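Local structure of rutinosidase (Aspergillus niger, 6I1A) at residues A[22-28]-A[334-340]; A[300-304]-A[324-328]; A[96-100]-A[110-114]. The protein hydrolyses glycosides as a secreted family 5 glycosyl hydrolase named rutinosidase, with probable exo-1,3-beta-glucosidase activity on beta-glucan. All blocks are in the same frame, centred on the assembly; numbering follows the deposited sequence. Where two conformers were deposited one is given.

Contact 1: A[22-28]-A[334-340]; sequences GNGVNLG and GSSYWTA. With EDO (1,2-ethanediol), chain L.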
loop_
_atom_site.group_PDB
_atom_site.type_symbol
_atom_site.label_atom_id
_atom_site.label_comp_id
_atom_site.label_asym_id
_atom_site.label_seq_id
_atom_site.Cartn_x
_atom_site.Cartn_y
_atom_site.Cartn_z
ATOM N N GLY A 22 26.541 -5.851 1.984
ATOM C CA GLY A 22 26.718 -6.561 3.244
ATOM C C GLY A 22 25.414 -6.975 3.852
ATOM O O GLY A 22 24.386 -6.328 3.671
ATOM N N ASN A 23 25.437 -8.111 4.569
ATOM C CA ASN A 23 24.293 -8.593 5.376
ATOM C C ASN A 23 24.650 -8.316 6.828
ATOM O O ASN A 23 25.735 -8.692 7.314
ATOM C CB ASN A 23 23.994 -10.080 5.137
ATOM C CG ASN A 23 23.529 -10.353 3.707
ATOM O OD1 ASN A 23 23.097 -9.456 3.010
ATOM N ND2 ASN A 23 23.619 -11.614 3.296
ATOM N N GLY A 24 23.738 -7.652 7.494
ATOM C CA GLY A 24 23.935 -7.171 8.851
ATOM C C GLY A 24 22.842 -7.556 9.808
ATOM O O GLY A 24 21.876 -8.283 9.512
ATOM N N VAL A 25 22.976 -7.021 11.002
ATOM C CA VAL A 25 21.954 -7.089 12.043
ATOM C C VAL A 25 21.861 -5.751 12.787
ATOM O O VAL A 25 22.882 -5.050 12.956
ATOM C CB VAL A 25 22.269 -8.288 12.971
ATOM C CG1 VAL A 25 23.457 -8.046 13.876
ATOM C CG2 VAL A 25 21.049 -8.693 13.755
ATOM N N ASN A 26 20.678 -5.504 13.315
ATOM C CA ASN A 26 20.478 -4.443 14.310
ATOM C C ASN A 26 20.826 -4.956 15.682
ATOM O O ASN A 26 20.546 -6.115 16.011
ATOM C CB ASN A 26 19.042 -3.970 14.354
ATOM C CG ASN A 26 18.705 -3.113 13.146
ATOM O OD1 ASN A 26 18.913 -1.886 13.221
ATOM N ND2 ASN A 26 18.279 -3.721 12.034
ATOM N N LEU A 27 21.466 -4.102 16.477
ATOM C CA LEU A 27 21.635 -4.345 17.921
ATOM C C LEU A 27 20.534 -3.558 18.627
ATOM O O LEU A 27 20.820 -2.645 19.458
ATOM C CB LEU A 27 23.055 -3.995 18.362
ATOM C CG LEU A 27 24.207 -4.671 17.671
ATOM C CD1 LEU A 27 25.538 -4.260 18.268
ATOM C CD2 LEU A 27 24.083 -6.195 17.673
ATOM N N GLY A 28 19.277 -3.830 18.322
ATOM C CA GLY A 28 18.159 -3.137 18.920
ATOM C C GLY A 28 17.868 -3.584 20.331
ATOM O O GLY A 28 18.305 -4.648 20.763
ATOM N N GLY A 334 22.119 -4.743 0.343
ATOM C CA GLY A 334 22.054 -5.645 1.484
ATOM C C GLY A 334 21.014 -5.183 2.473
ATOM O O GLY A 334 20.128 -4.395 2.138
ATOM N N SER A 335 21.114 -5.702 3.669
ATOM C CA SER A 335 20.074 -5.508 4.674
ATOM C C SER A 335 20.644 -5.737 6.069
ATOM O O SER A 335 21.667 -6.405 6.221
ATOM C CB SER A 335 18.876 -6.395 4.405
ATOM O OG SER A 335 19.273 -7.782 4.455
ATOM N N SER A 336 19.887 -5.278 7.051
ATOM C CA SER A 336 20.181 -5.595 8.458
ATOM C C SER A 336 18.900 -5.984 9.172
ATOM O O SER A 336 17.927 -5.240 9.214
ATOM C CB SER A 336 20.935 -4.493 9.235
ATOM O OG SER A 336 20.408 -3.213 9.064
ATOM N N TYR A 337 18.881 -7.198 9.723
ATOM C CA TYR A 337 17.689 -7.800 10.337
ATOM C C TYR A 337 17.408 -7.157 11.674
ATOM O O TYR A 337 18.327 -6.802 12.430
ATOM C CB TYR A 337 17.949 -9.305 10.531
ATOM C CG TYR A 337 16.695 -10.110 10.693
ATOM C CD1 TYR A 337 16.033 -10.578 9.589
ATOM C CD2 TYR A 337 16.153 -10.373 11.933
ATOM C CE1 TYR A 337 14.878 -11.317 9.709
ATOM C CE2 TYR A 337 14.937 -11.065 12.069
ATOM C CZ TYR A 337 14.303 -11.514 10.937
ATOM O OH TYR A 337 13.115 -12.206 11.041
ATOM N N TRP A 338 16.128 -7.039 12.002
ATOM C CA TRP A 338 15.671 -6.614 13.342
ATOM C C TRP A 338 15.261 -7.896 14.055
ATOM O O TRP A 338 14.183 -8.397 13.728
ATOM C CB TRP A 338 14.514 -5.619 13.297
ATOM C CG TRP A 338 14.235 -5.021 14.643
ATOM C CD1 TRP A 338 13.476 -5.493 15.671
ATOM C CD2 TRP A 338 14.871 -3.819 15.138
ATOM N NE1 TRP A 338 13.548 -4.641 16.744
ATOM C CE2 TRP A 338 14.408 -3.616 16.440
ATOM C CE3 TRP A 338 15.731 -2.858 14.575
ATOM C CZ2 TRP A 338 14.762 -2.505 17.217
ATOM C CZ3 TRP A 338 16.104 -1.786 15.345
ATOM C CH2 TRP A 338 15.629 -1.606 16.630
ATOM N N THR A 339 16.017 -8.407 15.020
ATOM C CA THR A 339 17.204 -7.838 15.671
ATOM C C THR A 339 18.091 -8.964 16.162
ATOM O O THR A 339 17.698 -10.178 16.104
ATOM C CB THR A 339 16.730 -6.897 16.773
ATOM O OG1 THR A 339 17.856 -6.261 17.394
ATOM C CG2 THR A 339 15.908 -7.568 17.854
ATOM N N ALA A 340 19.291 -8.664 16.657
ATOM C CA ALA A 340 20.251 -9.698 17.058
ATOM C C ALA A 340 19.681 -10.585 18.167
ATOM O O ALA A 340 19.816 -11.847 18.034
ATOM C CB ALA A 340 21.514 -9.027 17.545
HETATM C C1 EDO L . 24.376 -13.483 7.179
HETATM O O1 EDO L . 23.873 -13.936 8.364
HETATM C C2 EDO L . 24.200 -14.400 6.047
HETATM O O2 EDO L . 24.606 -13.722 4.836
HETATM O O HOH W 1 20.562 -8.771 2.238
HETATM O O HOH W 2 19.459 -8.744 7.055
HETATM O O HOH W 3 18.732 -7.183 19.866
#

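Contact 2: A[300-304]-A[324-328]; sequences FVGEW and GLETW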
loop_
_atom_site.group_PDB
_atom_site.type_symbol
_atom_site.label_atom_id
_atom_site.label_comp_id
_atom_site.label_asym_id
_atom_site.label_seq_id
_atom_site.Cartn_x
_atom_site.Cartn_y
_atom_site.Cartn_z
ATOM N N PHE A 300 19.931 0.607 1.249
ATOM C CA PHE A 300 20.195 -0.486 2.209
ATOM C C PHE A 300 18.908 -0.743 3.002
ATOM O O PHE A 300 18.289 0.211 3.447
ATOM C CB PHE A 300 21.317 -0.076 3.137
ATOM C CG PHE A 300 21.807 -1.106 4.122
ATOM C CD1 PHE A 300 22.563 -2.184 3.676
ATOM C CD2 PHE A 300 21.519 -1.031 5.474
ATOM C CE1 PHE A 300 23.028 -3.155 4.568
ATOM C CE2 PHE A 300 21.968 -1.985 6.372
ATOM C CZ PHE A 300 22.757 -3.019 5.909
ATOM N N VAL A 301 18.516 -2.005 3.177
ATOM C CA VAL A 301 17.271 -2.344 3.877
ATOM C C VAL A 301 17.642 -2.446 5.343
ATOM O O VAL A 301 17.997 -3.540 5.852
ATOM C CB VAL A 301 16.609 -3.610 3.311
ATOM C CG1 VAL A 301 15.362 -3.946 4.099
ATOM C CG2 VAL A 301 16.276 -3.381 1.857
ATOM N N GLY A 302 17.686 -1.311 6.041
ATOM C CA GLY A 302 18.236 -1.295 7.402
ATOM C C GLY A 302 17.400 -1.959 8.471
ATOM O O GLY A 302 17.949 -2.154 9.588
ATOM N N GLU A 303 16.148 -2.224 8.211
ATOM C CA GLU A 303 15.311 -3.005 9.138
ATOM C C GLU A 303 14.364 -3.846 8.289
ATOM O O GLU A 303 13.735 -3.331 7.348
ATOM C CB GLU A 303 14.447 -2.180 10.068
ATOM C CG GLU A 303 15.204 -1.345 11.061
ATOM C CD GLU A 303 14.311 -0.676 12.085
ATOM O OE1 GLU A 303 13.114 -1.099 12.281
ATOM O OE2 GLU A 303 14.753 0.335 12.686
ATOM N N TRP A 304 14.177 -5.089 8.732
ATOM C CA TRP A 304 13.152 -6.022 8.215
ATOM C C TRP A 304 13.076 -7.197 9.156
ATOM O O TRP A 304 13.977 -7.429 9.986
ATOM C CB TRP A 304 13.452 -6.468 6.768
ATOM C CG TRP A 304 14.590 -7.444 6.665
ATOM C CD1 TRP A 304 15.913 -7.259 6.906
ATOM C CD2 TRP A 304 14.445 -8.845 6.304
ATOM N NE1 TRP A 304 16.610 -8.424 6.661
ATOM C CE2 TRP A 304 15.739 -9.412 6.305
ATOM C CE3 TRP A 304 13.339 -9.635 5.960
ATOM C CZ2 TRP A 304 15.941 -10.741 5.932
ATOM C CZ3 TRP A 304 13.551 -10.954 5.585
ATOM C CH2 TRP A 304 14.839 -11.460 5.604
ATOM N N GLY A 324 14.650 -13.345 1.827
ATOM C CA GLY A 324 14.824 -11.909 2.036
ATOM C C GLY A 324 16.258 -11.515 1.862
ATOM O O GLY A 324 16.566 -10.511 1.165
ATOM N N LEU A 325 17.221 -12.212 2.481
ATOM C CA LEU A 325 18.634 -11.838 2.331
ATOM C C LEU A 325 19.019 -11.758 0.849
ATOM O O LEU A 325 19.672 -10.789 0.384
ATOM C CB LEU A 325 19.545 -12.835 3.034
ATOM C CG LEU A 325 19.443 -12.816 4.542
ATOM C CD1 LEU A 325 20.381 -13.857 5.146
ATOM C CD2 LEU A 325 19.822 -11.489 5.158
ATOM N N GLU A 326 18.617 -12.763 0.087
ATOM C CA GLU A 326 18.992 -12.837 -1.338
ATOM C C GLU A 326 18.376 -11.674 -2.131
ATOM O O GLU A 326 19.032 -11.081 -3.021
ATOM C CB GLU A 326 18.562 -14.168 -1.989
ATOM C CG GLU A 326 19.408 -15.360 -1.589
ATOM C CD GLU A 326 18.856 -16.683 -2.080
ATOM O OE1 GLU A 326 19.242 -17.706 -1.448
ATOM O OE2 GLU A 326 17.911 -16.659 -2.981
ATOM N N THR A 327 17.134 -11.316 -1.803
ATOM C CA THR A 327 16.405 -10.259 -2.521
ATOM C C THR A 327 17.052 -8.912 -2.198
ATOM O O THR A 327 17.313 -8.145 -3.110
ATOM C CB THR A 327 14.940 -10.307 -2.158
ATOM O OG1 THR A 327 14.363 -11.589 -2.453
ATOM C CG2 THR A 327 14.168 -9.252 -2.932
ATOM N N TRP A 328 17.234 -8.618 -0.937
ATOM C CA TRP A 328 17.770 -7.287 -0.592
ATOM C C TRP A 328 19.177 -7.103 -1.128
ATOM O O TRP A 328 19.580 -5.930 -1.406
ATOM C CB TRP A 328 17.754 -7.035 0.900
ATOM C CG TRP A 328 16.465 -7.278 1.622
ATOM C CD1 TRP A 328 16.306 -7.990 2.775
ATOM C CD2 TRP A 328 15.123 -6.916 1.226
ATOM N NE1 TRP A 328 15.022 -8.020 3.158
ATOM C CE2 TRP A 328 14.239 -7.358 2.246
ATOM C CE3 TRP A 328 14.573 -6.185 0.183
ATOM C CZ2 TRP A 328 12.860 -7.114 2.242
ATOM C CZ3 TRP A 328 13.205 -5.960 0.164
ATOM C CH2 TRP A 328 12.351 -6.414 1.165
#

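Contact 3: A[96-100]-A[110-114]; sequences TYAAW and SGNQT. With NAG (2-acetamido-2-deoxy-beta-D-glucopyranose), chain C; EDO (1,2-ethanediol), chain N.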
loop_
_atom_site.group_PDB
_atom_site.type_symbol
_atom_site.label_atom_id
_atom_site.label_comp_id
_atom_site.label_asym_id
_atom_site.label_seq_id
_atom_site.Cartn_x
_atom_site.Cartn_y
_atom_site.Cartn_z
ATOM N N THR A 96 19.489 6.156 21.658
ATOM C CA THR A 96 18.654 7.331 21.966
ATOM C C THR A 96 19.518 8.592 21.814
ATOM O O THR A 96 20.738 8.529 21.948
ATOM C CB THR A 96 18.037 7.296 23.350
ATOM O OG1 THR A 96 19.089 7.514 24.306
ATOM C CG2 THR A 96 17.344 5.974 23.634
ATOM N N TYR A 97 18.872 9.717 21.627
ATOM C CA TYR A 97 19.662 10.988 21.563
ATOM C C TYR A 97 20.356 11.213 22.906
ATOM O O TYR A 97 21.346 11.962 22.941
ATOM C CB TYR A 97 18.835 12.210 21.159
ATOM C CG TYR A 97 17.731 12.576 22.091
ATOM C CD1 TYR A 97 18.010 13.231 23.295
ATOM C CD2 TYR A 97 16.403 12.236 21.837
ATOM C CE1 TYR A 97 17.015 13.586 24.164
ATOM C CE2 TYR A 97 15.399 12.568 22.739
ATOM C CZ TYR A 97 15.709 13.267 23.903
ATOM O OH TYR A 97 14.721 13.561 24.811
ATOM N N ALA A 98 19.802 10.686 23.993
ATOM C CA ALA A 98 20.300 10.937 25.360
ATOM C C ALA A 98 21.636 10.249 25.568
ATOM O O ALA A 98 22.329 10.518 26.582
ATOM C CB ALA A 98 19.276 10.510 26.367
ATOM N N ALA A 99 22.067 9.330 24.707
ATOM C CA ALA A 99 23.417 8.768 24.730
ATOM C C ALA A 99 24.426 9.910 24.455
ATOM O O ALA A 99 25.625 9.778 24.821
ATOM C CB ALA A 99 23.548 7.677 23.705
ATOM N N TRP A 100 23.988 10.914 23.709
ATOM C CA TRP A 100 24.869 11.894 23.041
ATOM C C TRP A 100 24.818 13.228 23.749
ATOM O O TRP A 100 25.876 13.937 23.785
ATOM C CB TRP A 100 24.541 11.992 21.542
ATOM C CG TRP A 100 24.632 10.658 20.862
ATOM C CD1 TRP A 100 23.581 9.830 20.546
ATOM C CD2 TRP A 100 25.820 9.968 20.469
ATOM N NE1 TRP A 100 24.047 8.702 19.971
ATOM C CE2 TRP A 100 25.416 8.743 19.907
ATOM C CE3 TRP A 100 27.190 10.272 20.483
ATOM C CZ2 TRP A 100 26.347 7.831 19.403
ATOM C CZ3 TRP A 100 28.083 9.358 19.995
ATOM C CH2 TRP A 100 27.665 8.148 19.455
ATOM N N SER A 110 20.721 9.594 30.369
ATOM C CA SER A 110 22.050 9.898 29.825
ATOM C C SER A 110 23.120 9.253 30.716
ATOM O O SER A 110 23.263 9.705 31.888
ATOM C CB SER A 110 22.296 11.384 29.756
ATOM O OG SER A 110 21.494 12.010 28.767
ATOM N N GLY A 111 23.829 8.266 30.223
ATOM C CA GLY A 111 24.885 7.582 30.997
ATOM C C GLY A 111 26.055 7.190 30.151
ATOM O O GLY A 111 26.486 7.976 29.312
ATOM N N ASN A 112 26.506 5.948 30.293
ATOM C CA ASN A 112 27.720 5.439 29.618
ATOM C C ASN A 112 27.392 4.684 28.324
ATOM O O ASN A 112 28.236 3.872 27.887
ATOM C CB ASN A 112 28.529 4.536 30.564
ATOM C CG ASN A 112 29.376 5.296 31.541
ATOM O OD1 ASN A 112 29.743 6.431 31.299
ATOM N ND2 ASN A 112 29.622 4.693 32.683
ATOM N N GLN A 113 26.235 4.956 27.698
ATOM C CA GLN A 113 25.910 4.271 26.430
ATOM C C GLN A 113 27.078 4.285 25.460
ATOM O O GLN A 113 27.356 3.250 24.818
ATOM C CB GLN A 113 24.704 4.929 25.780
ATOM C CG GLN A 113 23.407 4.738 26.529
ATOM C CD GLN A 113 23.003 5.923 27.374
ATOM O OE1 GLN A 113 23.863 6.518 28.023
ATOM N NE2 GLN A 113 21.728 6.320 27.333
ATOM N N THR A 114 27.723 5.429 25.190
ATOM C CA THR A 114 28.710 5.512 24.088
ATOM C C THR A 114 29.988 4.737 24.484
ATOM O O THR A 114 30.741 4.359 23.599
ATOM C CB THR A 114 29.024 6.966 23.692
ATOM O OG1 THR A 114 29.560 7.651 24.828
ATOM C CG2 THR A 114 27.807 7.667 23.123
HETATM C C1 NAG C . 30.491 5.376 33.594
HETATM C C2 NAG C . 29.997 5.092 34.995
HETATM C C3 NAG C . 31.123 5.523 35.972
HETATM C C4 NAG C . 32.505 4.960 35.629
HETATM C C5 NAG C . 32.880 5.278 34.171
HETATM C C6 NAG C . 34.286 4.765 33.764
HETATM C C7 NAG C . 27.706 5.623 35.659
HETATM C C8 NAG C . 26.716 6.743 35.821
HETATM N N2 NAG C . 28.881 5.988 35.208
HETATM O O3 NAG C . 30.753 5.134 37.291
HETATM O O4 NAG C . 33.466 5.606 36.483
HETATM O O5 NAG C . 31.793 4.744 33.368
HETATM O O6 NAG C . 34.350 3.343 33.944
HETATM O O7 NAG C . 27.505 4.465 35.925
HETATM C C1 EDO N . 25.649 11.073 27.794
HETATM O O1 EDO N . 25.871 10.776 29.152
HETATM C C2 EDO N . 25.357 12.464 27.509
HETATM O O2 EDO N . 26.534 13.214 27.733
HETATM O O HOH W 4 26.714 7.893 26.500
#

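Contact 1: A[22-28]-A[334-340]
The carbonyl O of Tyr337 is gripped twice by Asn26. Asn26 N reaches Tyr337 O at 2.8 Å in a nearly straight bond (171°). Asn26 ND2 reaches Tyr337 O at 3.1 Å from well above the carbonyl plane, with that O lying in the plane of the amide. CG of Asn26 is anti to its carbonyl carbon (chi1 -74°), which turns the amide back over this peptide. ND2 also bonds to Gly302 O, and OD1 accepts from Arg92, which fixes the amide rotation. The Asn26 and Trp338 side chains cross at about a right angle, with amide and ring planes 47° apart. Asn26 CG lies 3.3 Å from Trp338 CE3. The peptide bond before Thr339 is cis. Beyond it, Thr339 OG1 accepts from Gly28 N at 3.0 Å, and Ala340 N donates to Asn26 O. Gly24 N bonds to Ser335 O at 2.7 Å. A water links Asn23 OD1 to Ser335 OG. Leu27 CD2 packs on the Ala340 methyl. The two strands run parallel, the first and last of the TIM barrel. Strand 90-95 borders 22-26 on its other side, strand 299-308 lies next to 334-337, and helix 317-331 packs against Ser335 through Leu325 and Trp328.

Contact 2: A[300-304]-A[324-328]
Trp328 presents the NE1 edge of its indole to the face of Trp304. Trp328 NE1 sits 3.3 Å from Trp304 CD2, over the centre of that ring system. The pair is T-shaped: the five-membered rings have centroids 4.4 Å apart and planes at 75°. Val301 covers one face of Trp328. Val301 CG1 stands 4.0 Å from the centroid of the Trp328 five-membered ring, almost on the ring normal, in a CH-pi contact. The other branch, Val301 CG2, meets Trp328 CE3 at 3.7 Å. The far end of the Trp304 indole runs on to the helix backbone, with Trp304 CH2 3.6 Å from Gly324 CA. Leu325 CD2 touches Trp304 CZ2 at 4.0 Å. CG of Trp304 lies between its backbone N and carbonyl carbon (chi1 73°), and this swings the indole toward the helix. In the next shell, Tyr337 meets Trp304 edge to face, and His267 meets the Trp328 ring. Backbone bonds from Val301 to Gly334 and Ser336 hold its strand in place. Strand 299-308 and helix 317-331 thus pack through an apolar, aromatic layer, as barrel strands and outer helices do in the TIM-barrel fold of family 5 hydrolases.

Contact 3: A[96-100]-A[110-114]
A single water joins three backbone groups between the 3-10 turn 97-99 and the start of helix 113-128. It donates to Ala99 O at 2.7 Å and to Gly111 O, and accepts from Thr114 N. Ser110 OG bonds directly to Ala98 O at 2.8 Å, on a lone pair in the carbonyl plane. Thr114 lays its methyl over one face of the Trp100 indole. Thr114 CG2 is 3.6 Å from the centroid of the Trp100 six-membered ring and 13° off its normal, a CH-pi contact. The methyl is anti to the Thr114 carbonyl carbon, which directs it at the ring. Trp100 NE1 is held by Thr95 OG1. Ala99 CB packs on Gln113 CB at 3.6 Å. The Gln113 chain bends at chi2 (100°), and Gln113 OE1 curls back to accept from Gly111 N at 2.8 Å. NE2 donates to Tyr109 O. Asn112, at the N-cap position, carries an N-linked NAG on ND2. An ethanediol, probably from the crystallisation liquor, donates to Gly111 O. The loop after barrel strand 90-95 thus folds back on the N-terminal end of helix 113-128, within one beta-alpha unit. Ala99 O and Gly111 O share one water, so this join depends partly on solvent.

Overall arrangement
From the N terminus, the chain first lays down strand 22-26, half of contact 1. Strand 90-95 follows, and contact 3 ties the loop after it to the start of helix 113-128, closing a short loop with nine residues between its segments. Contact 2 comes much later, tying strand 299-308 to its outer helix 317-331. Strand 334-337 then returns to strand 22-26 and completes contact 1, which joins the first and last barrel strands and so closes the barrel. Contacts 2 and 3 follow one another in sequence, and both fall within the long span of contact 1. Contacts 1 and 2 touch, through Ser336 on Val301 and Gly302. Contact 3 stands apart, its centre about 28 Å from that of contact 2.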